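Salicylaldehyde dehydrogenase NahF (Pseudomonas putida, PDB 4JZ6) probably catalyses the NAD+-dependent oxidation of salicylaldehyde to salicylate, a step in naphthalene degradation. Local coordinates at residues D58-A63 with A229-S234; A169-R174 with N242-T247; Q35-K40 with F193-H198; L200-V205 with G213-L218; K71-V76 with A208-G213. One frame throughout, in Å; residues are numbered along the deposited sequence.

The contacts are gathered on and around the Rossmann-type sheet; contacts 2 and 4 use its strands 240-244 and 215-218. Contact 2 lies deepest and nearest the chemistry: bound salicylaldehyde touches its Val170 and Leu171, the latter about 4 Å away, and the side chain of Thr244 comes within about 3 Å of that of Glu267, the predicted active-site residue. Contact 4 is centred about 15 Å from contact 2, and Ile201 CD1 packs on Ala172 CB. Contacts 3 and 4 share helix 195-208, and Pro195 O lies 3.0 Å from Tyr217 OH, a probable hydrogen bond. Contacts 4 and 5 share Gly213, their centres about 12 Å apart. Contacts 1 and 5 both use helix 56-73. In contact 1, Ala59 and Ala62 rest against Leu218 of contact 4.

Contact 1. Residues D58-A63 with A229-S234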
# COMPACT_ATOMS: atom_id res chain seq x y z
N ASP A 58 -24.44 10.92 -10.72
CA ASP A 58 -24.42 11.40 -9.34
C ASP A 58 -23.05 11.19 -8.71
O ASP A 58 -22.56 12.03 -7.96
CB ASP A 58 -25.49 10.69 -8.49
CG ASP A 58 -26.91 11.05 -8.90
OD1 ASP A 58 -27.31 12.22 -8.72
OD2 ASP A 58 -27.64 10.15 -9.39
N ALA A 59 -22.42 10.06 -9.04
CA ALA A 59 -21.13 9.73 -8.48
C ALA A 59 -20.05 10.71 -8.93
O ALA A 59 -19.18 11.11 -8.15
CB ALA A 59 -20.74 8.31 -8.84
N ILE A 60 -20.10 11.11 -10.20
CA ILE A 60 -19.12 12.05 -10.71
C ILE A 60 -19.34 13.43 -10.08
O ILE A 60 -18.37 14.14 -9.77
CB ILE A 60 -19.17 12.14 -12.25
CG1 ILE A 60 -18.95 10.75 -12.87
CG2 ILE A 60 -18.12 13.10 -12.76
CD1 ILE A 60 -17.73 10.04 -12.33
N LYS A 61 -20.60 13.79 -9.89
CA LYS A 61 -20.96 15.04 -9.23
C LYS A 61 -20.40 15.05 -7.81
O LYS A 61 -19.95 16.09 -7.32
CB LYS A 61 -22.48 15.22 -9.18
CG LYS A 61 -22.98 16.45 -9.92
CD LYS A 61 -23.03 16.21 -11.42
CE LYS A 61 -23.40 17.48 -12.19
NZ LYS A 61 -22.23 18.39 -12.39
N ALA A 62 -20.43 13.89 -7.18
CA ALA A 62 -19.92 13.73 -5.82
C ALA A 62 -18.40 13.92 -5.78
O ALA A 62 -17.87 14.56 -4.87
CB ALA A 62 -20.29 12.36 -5.27
N ALA A 63 -17.71 13.36 -6.76
CA ALA A 63 -16.26 13.48 -6.82
C ALA A 63 -15.85 14.92 -7.08
O ALA A 63 -14.92 15.44 -6.44
CB ALA A 63 -15.70 12.56 -7.88
N ALA A 229 -18.70 2.18 -8.63
CA ALA A 229 -17.34 2.04 -8.13
C ALA A 229 -16.32 2.26 -9.24
O ALA A 229 -15.36 3.02 -9.07
CB ALA A 229 -17.16 0.68 -7.49
N ASP A 230 -16.53 1.62 -10.39
CA ASP A 230 -15.63 1.75 -11.54
C ASP A 230 -15.47 3.21 -11.96
O ASP A 230 -14.36 3.65 -12.25
CB ASP A 230 -16.13 0.94 -12.73
CG ASP A 230 -16.16 -0.55 -12.46
OD1 ASP A 230 -15.43 -1.02 -11.56
OD2 ASP A 230 -16.90 -1.26 -13.17
N ALA A 231 -16.58 3.94 -11.99
CA ALA A 231 -16.56 5.34 -12.39
C ALA A 231 -15.75 6.20 -11.43
O ALA A 231 -15.02 7.10 -11.84
CB ALA A 231 -17.97 5.87 -12.50
N LEU A 232 -15.90 5.92 -10.14
CA LEU A 232 -15.19 6.66 -9.11
C LEU A 232 -13.69 6.33 -9.10
O LEU A 232 -12.85 7.22 -8.94
CB LEU A 232 -15.83 6.41 -7.75
CG LEU A 232 -17.21 7.07 -7.64
CD1 LEU A 232 -18.06 6.43 -6.56
CD2 LEU A 232 -17.07 8.56 -7.39
N ILE A 233 -13.36 5.06 -9.29
CA ILE A 233 -11.96 4.64 -9.33
C ILE A 233 -11.27 5.21 -10.56
O ILE A 233 -10.11 5.63 -10.50
CB ILE A 233 -11.84 3.10 -9.32
CG1 ILE A 233 -12.37 2.53 -8.00
CG2 ILE A 233 -10.40 2.66 -9.53
CD1 ILE A 233 -12.64 1.05 -8.05
N SER A 234 -12.00 5.25 -11.68
CA SER A 234 -11.47 5.77 -12.93
C SER A 234 -11.49 7.29 -12.96
O SER A 234 -10.97 7.91 -13.89
CB SER A 234 -12.26 5.23 -14.13
OG SER A 234 -12.28 3.82 -14.13
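Leu232, on helix 225-233, reaches across to Ala59 on helix 56-73, and most of its branch lies against that one small residue. Its CB leads off so that CG lies beside the backbone N, anti to the carbonyl carbon (chi1 -70°). Leu232 CG then stands 3.9 Å from Ala59 CB. Of the two methyls, Leu232 CD1 touches Ala59 CB at 4.0 Å. Leu232 CD2 goes further along the facing helix: it lies 3.4 Å from Ala59 O, a carbonyl already accepting from Ala63 N within its own helix, and 4.3 Å from Ala63 CB. Beside this pair, Ile60 extends CD1 to within 4.2 Å of Ala231 CB. The axes of 58-63 and 229-233 approach to 9.5 Å with their N-to-C directions 31° apart, so these turns run roughly alongside each other. Leu218 touches Ala59, Ala62 and Leu232, placing both helices against strand 215-218 at the side of the Rossmann-type sheet. No hydrogen bond crosses between the segments. Their cohesion is therefore apolar, with alanines on both helices meeting the longer branches of leucine and isoleucine, and it depends on shape rather than on directed bonds.

Contact 2. Residues A169-R174 with N242-T247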
# COMPACT_ATOMS: atom_id res chain seq x y z
N ALA A 169 -22.14 1.30 11.67
CA ALA A 169 -21.78 2.67 12.01
C ALA A 169 -20.27 2.87 12.05
O ALA A 169 -19.75 3.80 11.43
CB ALA A 169 -22.40 3.07 13.33
N VAL A 170 -19.57 2.01 12.79
CA VAL A 170 -18.15 2.22 13.03
C VAL A 170 -17.30 2.10 11.75
O VAL A 170 -16.30 2.80 11.60
CB VAL A 170 -17.61 1.32 14.17
CG1 VAL A 170 -17.60 -0.14 13.74
CG2 VAL A 170 -16.23 1.78 14.62
N LEU A 171 -17.72 1.25 10.83
CA LEU A 171 -17.00 1.07 9.57
C LEU A 171 -17.13 2.29 8.67
O LEU A 171 -16.22 2.62 7.90
CB LEU A 171 -17.47 -0.19 8.85
CG LEU A 171 -17.20 -1.49 9.60
CD1 LEU A 171 -17.50 -2.70 8.72
CD2 LEU A 171 -15.77 -1.52 10.09
N ALA A 172 -18.26 2.97 8.75
CA ALA A 172 -18.42 4.24 8.07
C ALA A 172 -17.57 5.29 8.77
O ALA A 172 -16.81 6.01 8.12
CB ALA A 172 -19.90 4.66 8.06
N ALA A 173 -17.70 5.36 10.09
CA ALA A 173 -17.01 6.37 10.89
C ALA A 173 -15.51 6.38 10.63
O ALA A 173 -14.93 7.43 10.36
CB ALA A 173 -17.27 6.13 12.37
N ARG A 174 -14.90 5.20 10.69
CA ARG A 174 -13.48 5.04 10.42
C ARG A 174 -13.12 5.56 9.02
O ARG A 174 -12.09 6.20 8.84
CB ARG A 174 -13.07 3.57 10.62
CG ARG A 174 -12.77 2.80 9.33
CD ARG A 174 -13.44 1.44 9.25
NE ARG A 174 -12.68 0.37 9.89
CZ ARG A 174 -12.52 -0.85 9.38
NH1 ARG A 174 -13.05 -1.16 8.20
NH2 ARG A 174 -11.83 -1.76 10.05
N ASN A 242 -10.30 3.28 -0.04
CA ASN A 242 -10.40 2.26 1.00
C ASN A 242 -11.66 1.43 0.77
O ASN A 242 -12.74 1.98 0.52
CB ASN A 242 -10.36 2.87 2.40
CG ASN A 242 -11.52 3.83 2.66
OD1 ASN A 242 -12.49 3.48 3.33
ND2 ASN A 242 -11.41 5.03 2.13
N PHE A 243 -11.50 0.12 0.82
CA PHE A 243 -12.62 -0.79 0.63
C PHE A 243 -12.73 -1.79 1.76
O PHE A 243 -11.75 -2.44 2.13
CB PHE A 243 -12.48 -1.55 -0.68
CG PHE A 243 -13.57 -2.57 -0.89
CD1 PHE A 243 -14.77 -2.20 -1.47
CD2 PHE A 243 -13.39 -3.89 -0.50
CE1 PHE A 243 -15.78 -3.13 -1.67
CE2 PHE A 243 -14.39 -4.83 -0.69
CZ PHE A 243 -15.58 -4.45 -1.27
N THR A 244 -13.93 -1.92 2.31
CA THR A 244 -14.19 -2.92 3.32
C THR A 244 -15.32 -3.80 2.82
O THR A 244 -16.38 -3.30 2.42
CB THR A 244 -14.54 -2.28 4.68
OG1 THR A 244 -13.41 -1.53 5.16
CG2 THR A 244 -14.90 -3.35 5.71
N GLY A 245 -15.08 -5.11 2.80
CA GLY A 245 -16.02 -6.05 2.21
C GLY A 245 -15.35 -7.36 1.84
O GLY A 245 -14.25 -7.65 2.29
N SER A 246 -16.02 -8.15 1.01
CA SER A 246 -15.54 -9.50 0.68
C SER A 246 -14.26 -9.50 -0.15
O SER A 246 -14.06 -8.63 -1.01
CB SER A 246 -16.62 -10.29 -0.06
OG SER A 246 -16.88 -9.75 -1.34
N THR A 247 -13.41 -10.49 0.11
CA THR A 247 -12.19 -10.70 -0.65
C THR A 247 -12.48 -10.76 -2.14
O THR A 247 -11.80 -10.12 -2.94
CB THR A 247 -11.52 -12.01 -0.21
OG1 THR A 247 -11.28 -11.98 1.20
CG2 THR A 247 -10.20 -12.21 -0.95
O HOH W 1 -14.16 0.70 6.35
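Leu171 and Arg174, one turn apart on helix 170-181, converge on Thr244 at the end of strand 240-244, in the Rossmann-type fold of the aldehyde dehydrogenases. After the strand, Gly245, Ser246 and Thr247 begin the glycine-containing turn that in this family typically serves NAD binding, and Ser246 OG caps the next helix through Val249 N. The three side chains are set at clear angles. Leu171 crosses Thr244 at about a right angle, with Leu171 CD1 4.0 Å from Thr244 CG2. The other methyl, Leu171 CD2, sits over one face of the Arg174 guanidinium, 3.2 Å above the plane and displaced toward the rim. Thr244 instead comes to the edge of that group, near its plane. With bends at chi2 (-133°) and chi3 (-85°) the arginine chain brings NH1 to Thr244. Arg174 NH1 stands 3.1 Å from Thr244 OG1, but the angle is too poor for a hydrogen bond, and a water does the joining. Salicylaldehyde touches Val170 and Leu171, while both Arg174 and Thr244 border Glu267, the predicted active-site residue, so the junction probably borders the catalytic region. The water, in the guanidinium plane, accepts from Arg174 NH1 at 2.8 Å, lies 2.6 Å from Thr244 OG1 and donates to Leu171 O at 3.2 Å.

Contact 3. Residues Q35-K40 with F193-H198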
# COMPACT_ATOMS: atom_id res chain seq x y z
N GLN A 35 -34.83 7.89 -9.32
CA GLN A 35 -35.11 6.49 -9.07
C GLN A 35 -34.74 6.11 -7.64
O GLN A 35 -33.82 6.68 -7.06
CB GLN A 35 -34.36 5.61 -10.07
CG GLN A 35 -34.81 5.75 -11.50
CD GLN A 35 -35.64 4.57 -11.96
OE1 GLN A 35 -36.87 4.64 -12.01
NE2 GLN A 35 -34.96 3.47 -12.29
N THR A 36 -35.46 5.14 -7.09
CA THR A 36 -35.18 4.68 -5.74
C THR A 36 -34.89 3.18 -5.70
O THR A 36 -35.01 2.48 -6.71
CB THR A 36 -36.34 4.98 -4.78
OG1 THR A 36 -37.56 4.46 -5.33
CG2 THR A 36 -36.49 6.48 -4.59
N PHE A 37 -34.49 2.71 -4.52
CA PHE A 37 -34.34 1.28 -4.26
C PHE A 37 -34.70 1.05 -2.80
O PHE A 37 -34.62 1.98 -1.99
CB PHE A 37 -32.91 0.81 -4.55
CG PHE A 37 -31.89 1.28 -3.54
CD1 PHE A 37 -31.55 0.49 -2.46
CD2 PHE A 37 -31.26 2.50 -3.71
CE1 PHE A 37 -30.60 0.92 -1.54
CE2 PHE A 37 -30.30 2.93 -2.80
CZ PHE A 37 -29.97 2.14 -1.71
N GLU A 38 -35.09 -0.17 -2.47
CA GLU A 38 -35.57 -0.45 -1.12
C GLU A 38 -34.69 -1.43 -0.35
O GLU A 38 -33.99 -2.25 -0.93
CB GLU A 38 -37.00 -0.97 -1.16
CG GLU A 38 -38.02 0.06 -1.63
CD GLU A 38 -39.39 -0.55 -1.85
OE1 GLU A 38 -39.46 -1.77 -2.11
OE2 GLU A 38 -40.39 0.20 -1.76
N ARG A 39 -34.72 -1.30 0.97
CA ARG A 39 -34.15 -2.29 1.87
C ARG A 39 -35.32 -2.96 2.56
O ARG A 39 -35.90 -2.41 3.50
CB ARG A 39 -33.22 -1.63 2.88
CG ARG A 39 -32.79 -2.52 4.05
CD ARG A 39 -32.24 -3.85 3.58
NE ARG A 39 -31.70 -4.65 4.68
CZ ARG A 39 -31.56 -5.97 4.64
NH1 ARG A 39 -31.93 -6.65 3.56
NH2 ARG A 39 -31.06 -6.63 5.68
N LYS A 40 -35.71 -4.14 2.07
CA LYS A 40 -36.78 -4.89 2.70
C LYS A 40 -36.19 -5.76 3.81
O LYS A 40 -35.04 -6.19 3.72
CB LYS A 40 -37.51 -5.77 1.69
CG LYS A 40 -38.14 -5.04 0.51
CD LYS A 40 -38.64 -6.04 -0.52
CE LYS A 40 -39.08 -5.37 -1.81
NZ LYS A 40 -39.30 -6.38 -2.90
N PHE A 193 -27.85 -2.49 2.10
CA PHE A 193 -28.59 -3.08 3.21
C PHE A 193 -28.72 -2.12 4.39
O PHE A 193 -29.50 -2.35 5.32
CB PHE A 193 -27.91 -4.36 3.68
CG PHE A 193 -27.80 -5.42 2.62
CD1 PHE A 193 -28.94 -6.01 2.09
CD2 PHE A 193 -26.57 -5.85 2.18
CE1 PHE A 193 -28.85 -6.99 1.12
CE2 PHE A 193 -26.46 -6.83 1.21
CZ PHE A 193 -27.61 -7.41 0.68
N SER A 194 -27.96 -1.03 4.34
CA SER A 194 -27.91 -0.09 5.45
C SER A 194 -28.04 1.39 5.02
O SER A 194 -27.25 2.23 5.47
CB SER A 194 -26.62 -0.32 6.25
OG SER A 194 -26.14 0.89 6.79
N PRO A 195 -29.03 1.73 4.18
CA PRO A 195 -29.01 3.11 3.70
C PRO A 195 -29.49 4.15 4.71
O PRO A 195 -29.03 5.30 4.65
CB PRO A 195 -29.95 3.07 2.49
CG PRO A 195 -30.90 2.00 2.81
CD PRO A 195 -30.13 0.96 3.57
N ALA A 196 -30.39 3.78 5.61
CA ALA A 196 -30.86 4.73 6.62
C ALA A 196 -29.77 5.04 7.64
O ALA A 196 -29.61 6.18 8.07
CB ALA A 196 -32.11 4.22 7.31
N THR A 197 -29.02 4.01 8.01
CA THR A 197 -27.96 4.17 8.99
C THR A 197 -26.81 5.01 8.45
O THR A 197 -26.28 5.88 9.14
CB THR A 197 -27.39 2.81 9.41
OG1 THR A 197 -28.45 1.87 9.53
CG2 THR A 197 -26.66 2.93 10.74
N HIS A 198 -26.44 4.75 7.20
CA HIS A 198 -25.36 5.49 6.56
C HIS A 198 -25.76 6.93 6.24
O HIS A 198 -24.93 7.84 6.27
CB HIS A 198 -24.88 4.75 5.32
CG HIS A 198 -24.11 3.51 5.62
ND1 HIS A 198 -23.82 2.55 4.68
CD2 HIS A 198 -23.54 3.08 6.78
CE1 HIS A 198 -23.12 1.59 5.23
NE2 HIS A 198 -22.93 1.88 6.51
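Where helix 195-208 of the Rossmann-type fold begins, Phe193 and Pro195 meet Arg39 and Phe37 of strand 36-40, an outermost strand, within this chain, of a four-stranded mixed sheet. Arg39 carries most of the contact. Its CG is anti to the backbone N (chi1 168°) and the chain then bends at chi2 (51°), which lays the aliphatic part along the Phe193 backbone: Arg39 CD is 3.7 Å from Phe193 CA. Beyond it, Phe193 CD1 lies over one face of the Arg39 guanidinium, 3.4 Å above the plane and offset toward the rim. The two planes are 71° apart, so this is no parallel stack. Arg39 NH2 is held by the carbonyls Val345 O and Glu106 O, which would limit rotation of the group. Glu106 also serves the helix start, its carboxylate accepting from Ala196 N and Thr197 OG1. Ser194 stands at the N-cap position, but its hydroxyl makes no capping bond; Ser194 OG lies 3.3 Å above the centre of the His198 ring. The remainder is apolar and spread along the proline ring: Arg39 CB approaches Pro195 CD to 4.1 Å, and Phe37 CZ stands 4.3 Å from Pro195 CB.

Contact 4. Residues L200-V205 with G213-L218; sequences LITQCV and GVLNYL
Thr202 OG1 bonds back to His198 O, one turn earlier in its own helix, and at the same time sits over one face of the Tyr217 ring, nearest its inner end, 3.6 Å from Tyr217 CG. The torsion chi1 of -57° sets this hydroxyl beside the backbone N and puts Thr202 CG2 anti to that N, 3.9 Å from Tyr217 CB and 4.1 Å from Leu215 CD2. With an alanine here the hydroxyl and methyl are both gone, which would probably leave His198 O without this donor and a gap between Tyr217 and Leu215. Helix 195-208 and strand 215-218 are the last two elements of a beta-alpha-beta crossover that starts at strand 186-189; the segment axes of 200-205 and 215-218 run nearly antiparallel (163°), 9.5 Å apart at closest. One turn further along the helix, Val205 meets Leu215 at about a right angle, and the single methyl Leu215 CD2 does the touching, 3.7 Å from Val205 CB. Tyr217 OH bonds to Asn219 ND2 and probably also to Pro195 O. On the other side of the strand, Asn216 ND2 makes a weak bond to Gly213 O, 2.8 Å long with an N-H...O angle of 142°.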
# COMPACT_ATOMS: atom_id res chain seq x y z
N LEU A 200 -27.84 8.50 8.16
CA LEU A 200 -27.84 9.06 9.50
C LEU A 200 -26.45 9.49 9.95
O LEU A 200 -26.27 10.61 10.46
CB LEU A 200 -28.43 8.07 10.51
CG LEU A 200 -28.55 8.66 11.92
CD1 LEU A 200 -29.36 9.95 11.89
CD2 LEU A 200 -29.17 7.66 12.89
N ILE A 201 -25.46 8.62 9.77
CA ILE A 201 -24.10 8.96 10.18
C ILE A 201 -23.64 10.19 9.40
O ILE A 201 -23.00 11.08 9.94
CB ILE A 201 -23.11 7.76 10.04
CG1 ILE A 201 -21.76 8.10 10.66
CG2 ILE A 201 -22.92 7.36 8.59
CD1 ILE A 201 -20.81 6.93 10.74
N THR A 202 -24.03 10.24 8.13
CA THR A 202 -23.74 11.40 7.30
C THR A 202 -24.37 12.64 7.91
O THR A 202 -23.71 13.68 8.06
CB THR A 202 -24.28 11.23 5.87
OG1 THR A 202 -23.72 10.04 5.29
CG2 THR A 202 -23.91 12.44 5.00
N GLN A 203 -25.64 12.53 8.28
CA GLN A 203 -26.36 13.65 8.87
C GLN A 203 -25.64 14.17 10.11
O GLN A 203 -25.54 15.38 10.32
CB GLN A 203 -27.80 13.25 9.23
CG GLN A 203 -28.63 14.40 9.75
CD GLN A 203 -29.95 13.95 10.32
OE1 GLN A 203 -30.39 12.82 10.09
NE2 GLN A 203 -30.60 14.83 11.07
N CYS A 204 -25.13 13.25 10.92
CA CYS A 204 -24.38 13.64 12.10
C CYS A 204 -23.19 14.53 11.73
O CYS A 204 -22.98 15.58 12.34
CB CYS A 204 -23.90 12.40 12.85
SG CYS A 204 -25.21 11.59 13.75
N VAL A 205 -22.44 14.10 10.72
CA VAL A 205 -21.31 14.89 10.24
C VAL A 205 -21.77 16.26 9.76
O VAL A 205 -21.10 17.27 10.01
CB VAL A 205 -20.55 14.14 9.14
CG1 VAL A 205 -19.40 14.96 8.61
CG2 VAL A 205 -20.05 12.82 9.68
N GLY A 213 -19.18 19.78 0.91
CA GLY A 213 -18.40 19.04 -0.07
C GLY A 213 -17.26 18.26 0.55
O GLY A 213 -16.55 17.54 -0.15
N VAL A 214 -17.08 18.40 1.85
CA VAL A 214 -16.03 17.66 2.52
C VAL A 214 -16.44 16.19 2.67
O VAL A 214 -15.61 15.29 2.54
CB VAL A 214 -15.67 18.28 3.88
CG1 VAL A 214 -14.56 17.50 4.54
CG2 VAL A 214 -15.23 19.72 3.68
N LEU A 215 -17.72 15.95 2.94
CA LEU A 215 -18.27 14.60 2.94
C LEU A 215 -19.46 14.49 1.99
O LEU A 215 -20.42 15.25 2.09
CB LEU A 215 -18.70 14.18 4.34
CG LEU A 215 -19.38 12.81 4.45
CD1 LEU A 215 -18.42 11.69 4.08
CD2 LEU A 215 -19.95 12.58 5.84
N ASN A 216 -19.38 13.55 1.06
CA ASN A 216 -20.44 13.34 0.09
C ASN A 216 -20.89 11.88 0.10
O ASN A 216 -20.06 10.97 0.08
CB ASN A 216 -19.97 13.77 -1.30
CG ASN A 216 -19.50 15.22 -1.33
OD1 ASN A 216 -20.28 16.13 -1.64
ND2 ASN A 216 -18.23 15.45 -1.01
N TYR A 217 -22.20 11.66 0.14
CA TYR A 217 -22.74 10.33 0.40
C TYR A 217 -23.50 9.75 -0.78
O TYR A 217 -24.37 10.40 -1.36
CB TYR A 217 -23.64 10.39 1.65
CG TYR A 217 -24.49 9.16 1.89
CD1 TYR A 217 -25.87 9.27 2.05
CD2 TYR A 217 -23.92 7.89 1.99
CE1 TYR A 217 -26.66 8.15 2.29
CE2 TYR A 217 -24.71 6.77 2.22
CZ TYR A 217 -26.08 6.90 2.37
OH TYR A 217 -26.86 5.80 2.61
N LEU A 218 -23.17 8.51 -1.13
CA LEU A 218 -23.82 7.82 -2.23
C LEU A 218 -24.27 6.44 -1.79
O LEU A 218 -23.57 5.74 -1.05
CB LEU A 218 -22.87 7.68 -3.41
CG LEU A 218 -22.36 8.94 -4.10
CD1 LEU A 218 -21.20 8.56 -4.98
CD2 LEU A 218 -23.47 9.58 -4.91

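Contact 5. Residues K71-V76 with A208-G213; sequences KTWKDV and AGLPAG
Trp73, in the last turn of helix 56-73, packs on Leu210 and Pro211, which follow the Schellman motif that ends helix 195-208 at Gly209 and lead toward strand 215-218. The apolar contacts come first. With chi1 at 176°, the indole extends away from its own backbone N and offers its six-membered ring to the linker. Trp73 CH2 is 3.7 Å from Leu210 CD1. Next to it, Trp73 CZ3 lies 3.8 Å from Pro211 CD, and Trp73 CE3 the same 3.8 Å from Pro211 CG, so the proline ring meets the indole along one bond, crossing it at about a right angle. A serine in its place would probably leave Leu210 CD1 and Pro211 CG and CD without this apolar partner and open a gap between helix end and linker. Polar bonds make no link between the segments. Trp73 NE1 bonds weakly to Asn184 O. Within 71-76, a type I turn runs from Trp73 to Val76, closed by Val76 N to Trp73 O at 3.3 Å. Between the two middle residues of that turn, Lys74 NZ forms a salt bridge with Asp75 OD2 at 3.0 Å, approaching on the syn side, 30° out of the carboxylate plane.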
# COMPACT_ATOMS: atom_id res chain seq x y z
N LYS A 71 -9.97 22.13 -2.14
CA LYS A 71 -9.18 23.34 -2.39
C LYS A 71 -9.00 24.23 -1.16
O LYS A 71 -7.96 24.88 -0.99
CB LYS A 71 -9.82 24.17 -3.51
CG LYS A 71 -9.76 23.56 -4.89
CD LYS A 71 -10.38 24.51 -5.91
CE LYS A 71 -10.50 23.88 -7.29
NZ LYS A 71 -11.16 24.81 -8.26
N THR A 72 -10.02 24.27 -0.31
CA THR A 72 -9.95 25.04 0.93
C THR A 72 -9.77 24.12 2.13
O THR A 72 -9.10 24.48 3.11
CB THR A 72 -11.22 25.89 1.14
OG1 THR A 72 -12.37 25.10 0.83
CG2 THR A 72 -11.20 27.10 0.24
N TRP A 73 -10.37 22.93 2.07
CA TRP A 73 -10.35 22.02 3.20
C TRP A 73 -8.93 21.55 3.55
O TRP A 73 -8.62 21.30 4.72
CB TRP A 73 -11.29 20.82 2.97
CG TRP A 73 -11.22 19.79 4.07
CD1 TRP A 73 -10.69 18.54 3.99
CD2 TRP A 73 -11.67 19.95 5.43
NE1 TRP A 73 -10.79 17.90 5.21
CE2 TRP A 73 -11.39 18.75 6.11
CE3 TRP A 73 -12.29 20.99 6.13
CZ2 TRP A 73 -11.70 18.56 7.45
CZ3 TRP A 73 -12.61 20.79 7.46
CH2 TRP A 73 -12.31 19.59 8.11
N LYS A 74 -8.06 21.46 2.55
CA LYS A 74 -6.70 20.97 2.77
C LYS A 74 -5.90 21.94 3.63
O LYS A 74 -4.93 21.56 4.28
CB LYS A 74 -5.98 20.73 1.45
CG LYS A 74 -5.68 22.00 0.67
CD LYS A 74 -5.18 21.69 -0.73
CE LYS A 74 -5.10 22.94 -1.58
NZ LYS A 74 -4.11 23.92 -1.06
N ASP A 75 -6.33 23.20 3.65
CA ASP A 75 -5.61 24.24 4.37
C ASP A 75 -6.21 24.59 5.74
O ASP A 75 -5.66 25.42 6.46
CB ASP A 75 -5.48 25.50 3.51
CG ASP A 75 -4.59 25.28 2.30
OD1 ASP A 75 -3.52 24.66 2.46
OD2 ASP A 75 -4.98 25.71 1.20
N VAL A 76 -7.31 23.95 6.10
CA VAL A 76 -7.90 24.12 7.44
C VAL A 76 -6.92 23.63 8.51
O VAL A 76 -6.35 22.55 8.38
CB VAL A 76 -9.24 23.37 7.57
CG1 VAL A 76 -9.71 23.34 9.03
CG2 VAL A 76 -10.29 24.01 6.69
N ALA A 208 -22.46 18.57 12.72
CA ALA A 208 -21.27 18.99 13.44
C ALA A 208 -20.68 20.23 12.78
O ALA A 208 -19.87 20.95 13.39
CB ALA A 208 -20.25 17.88 13.47
N GLY A 209 -21.08 20.48 11.54
CA GLY A 209 -20.72 21.71 10.86
C GLY A 209 -19.59 21.60 9.86
O GLY A 209 -18.93 22.60 9.56
N LEU A 210 -19.37 20.40 9.33
CA LEU A 210 -18.34 20.20 8.31
C LEU A 210 -18.66 21.02 7.08
O LEU A 210 -19.81 21.09 6.64
CB LEU A 210 -18.24 18.72 7.93
CG LEU A 210 -17.21 17.85 8.67
CD1 LEU A 210 -15.81 18.44 8.50
CD2 LEU A 210 -17.54 17.69 10.14
N PRO A 211 -17.63 21.67 6.51
CA PRO A 211 -17.79 22.49 5.30
C PRO A 211 -18.43 21.70 4.15
O PRO A 211 -18.27 20.48 4.07
CB PRO A 211 -16.36 22.88 4.95
CG PRO A 211 -15.64 22.87 6.27
CD PRO A 211 -16.26 21.75 7.06
N ALA A 212 -19.15 22.39 3.28
CA ALA A 212 -19.84 21.74 2.18
C ALA A 212 -18.86 21.02 1.26
O ALA A 212 -17.84 21.59 0.87
CB ALA A 212 -20.68 22.74 1.40
N GLY A 213 -19.18 19.78 0.91
CA GLY A 213 -18.40 19.04 -0.07
C GLY A 213 -17.26 18.26 0.55
O GLY A 213 -16.55 17.54 -0.15